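Local coordinates for protein probable hydrolase (Pseudomonas aeruginosa, PDB 7AL6) that is of unknown function but has the alpha/beta hydrolase fold and is probably a hydrolase, possibly one acting on lipids, at residues Phe96-His101 / Glu120-Ile125. Sequence-based numbering, arbitrary orientation.
Sequences FSLLGH and ERLALI
Glu120 N donates to Phe96 O (2.9 Å), opening a ladder of five backbone hydrogen bonds between parallel strands, whose segment axes run at 9°. Linked by helix 103-114, they form a beta-alpha-beta unit and lie side by side in the central sheet of the alpha/beta hydrolase fold. The Glu120 carboxylate lies beside the Phe96 backbone; one water donates to OE2 and accepts from Ser97 OG (2.8 Å). Arg121 O accepts from Leu98 N (3.1 Å), while CB and CG lie against Ser97 OG; the chain bends at chi2 (-92°), carrying NH2 to Glu120 O and NH1 to the C-terminal carboxylate of Arg286. Leu122 lies alongside Leu98, CD2 3.7 Å from Leu98 CB, on the face packed by helix 103-114. Both backbone polar atoms of Ala123 bond across: N donates to Leu98 O (2.8 Å, N-H...O 170°), O accepts from Gly100 N. Its CB meets Leu99 CD1 (3.7 Å) on the other face, which Phe280 also touches. Leu124 pairs with Gly100, which probably opens the GxSxG nucleophile elbow carrying Ser102; its side chain turns to Ala105. Ile125 N donates to Gly100 O (2.8 Å). His101 NE2 bonds His263 O, and Ile125 crosses the His101 side chain, CG2 lying 3.6 Å from His101 CD2.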
# COMPACT_ATOMS: atom_id res chain seq x y z
N PHE A 96 17.59 15.35 20.90
CA PHE A 96 16.72 16.45 20.46
C PHE A 96 15.69 16.75 21.55
O PHE A 96 15.48 15.95 22.41
CB PHE A 96 16.02 16.09 19.16
CG PHE A 96 15.20 14.83 19.22
CD1 PHE A 96 15.79 13.60 19.00
CD2 PHE A 96 13.85 14.87 19.48
CE1 PHE A 96 15.04 12.45 19.05
CE2 PHE A 96 13.11 13.71 19.52
CZ PHE A 96 13.71 12.50 19.33
N SER A 97 15.07 17.90 21.44
CA SER A 97 14.04 18.36 22.36
C SER A 97 12.68 18.27 21.69
O SER A 97 12.58 18.17 20.46
CB SER A 97 14.36 19.77 22.82
OG SER A 97 15.50 19.69 23.69
N LEU A 98 11.63 18.24 22.53
CA LEU A 98 10.25 18.25 22.06
C LEU A 98 9.47 19.45 22.57
O LEU A 98 9.62 19.90 23.71
CB LEU A 98 9.55 16.95 22.45
CG LEU A 98 10.11 15.70 21.74
CD1 LEU A 98 9.52 14.49 22.41
CD2 LEU A 98 9.89 15.69 20.27
N LEU A 99 8.64 19.99 21.68
CA LEU A 99 7.72 21.09 21.96
C LEU A 99 6.35 20.58 21.57
O LEU A 99 6.09 20.37 20.38
CB LEU A 99 8.12 22.32 21.16
CG LEU A 99 7.08 23.45 21.12
CD1 LEU A 99 6.69 23.98 22.51
CD2 LEU A 99 7.59 24.61 20.22
N GLY A 100 5.50 20.33 22.53
CA GLY A 100 4.26 19.64 22.26
C GLY A 100 3.05 20.39 22.77
O GLY A 100 3.07 20.92 23.88
N HIS A 101 1.98 20.37 21.97
CA HIS A 101 0.71 20.96 22.34
C HIS A 101 -0.34 19.87 22.46
O HIS A 101 -0.54 19.07 21.53
CB HIS A 101 0.25 22.05 21.35
CG HIS A 101 -1.12 22.57 21.65
ND1 HIS A 101 -2.21 22.36 20.83
CD2 HIS A 101 -1.59 23.24 22.73
CE1 HIS A 101 -3.29 22.87 21.39
NE2 HIS A 101 -2.94 23.42 22.54
N GLU A 120 16.36 15.74 25.17
CA GLU A 120 17.14 16.66 25.99
C GLU A 120 16.26 17.52 26.91
O GLU A 120 16.62 17.74 28.07
CB GLU A 120 17.99 17.55 25.11
CG GLU A 120 19.08 16.80 24.35
CD GLU A 120 19.96 17.71 23.52
OE1 GLU A 120 21.13 17.89 23.94
OE2 GLU A 120 19.51 18.22 22.45
N ARG A 121 15.16 18.04 26.39
CA ARG A 121 14.21 18.94 27.08
C ARG A 121 12.77 18.73 26.58
O ARG A 121 12.60 18.32 25.46
CB ARG A 121 14.63 20.39 26.86
CG ARG A 121 16.09 20.70 27.13
CD ARG A 121 16.32 21.16 28.55
NE ARG A 121 17.66 21.60 28.89
CZ ARG A 121 18.64 20.81 29.30
NH1 ARG A 121 19.80 21.34 29.61
NH2 ARG A 121 18.48 19.51 29.39
N LEU A 122 11.77 19.03 27.41
CA LEU A 122 10.34 18.98 27.03
C LEU A 122 9.71 20.35 27.27
O LEU A 122 9.80 20.83 28.38
CB LEU A 122 9.58 17.98 27.88
CG LEU A 122 9.70 16.50 27.55
CD1 LEU A 122 8.51 15.77 28.11
CD2 LEU A 122 9.84 16.26 26.06
N ALA A 123 9.09 20.96 26.27
CA ALA A 123 8.28 22.19 26.41
C ALA A 123 6.85 21.74 26.10
O ALA A 123 6.59 21.31 25.00
CB ALA A 123 8.78 23.28 25.52
N LEU A 124 5.97 21.82 27.08
CA LEU A 124 4.62 21.30 26.96
C LEU A 124 3.62 22.44 27.06
O LEU A 124 3.73 23.29 27.95
CB LEU A 124 4.35 20.26 28.02
CG LEU A 124 5.39 19.14 28.16
CD1 LEU A 124 5.00 18.21 29.28
CD2 LEU A 124 5.52 18.33 26.86
N ILE A 125 2.64 22.45 26.16
CA ILE A 125 1.55 23.45 26.17
C ILE A 125 0.21 22.76 26.50
O ILE A 125 -0.30 22.05 25.64
CB ILE A 125 1.46 24.25 24.86
CG1 ILE A 125 2.79 24.87 24.47
CG2 ILE A 125 0.37 25.29 24.96
CD1 ILE A 125 2.80 25.46 23.10
O HOH W 1 17.48 20.21 21.84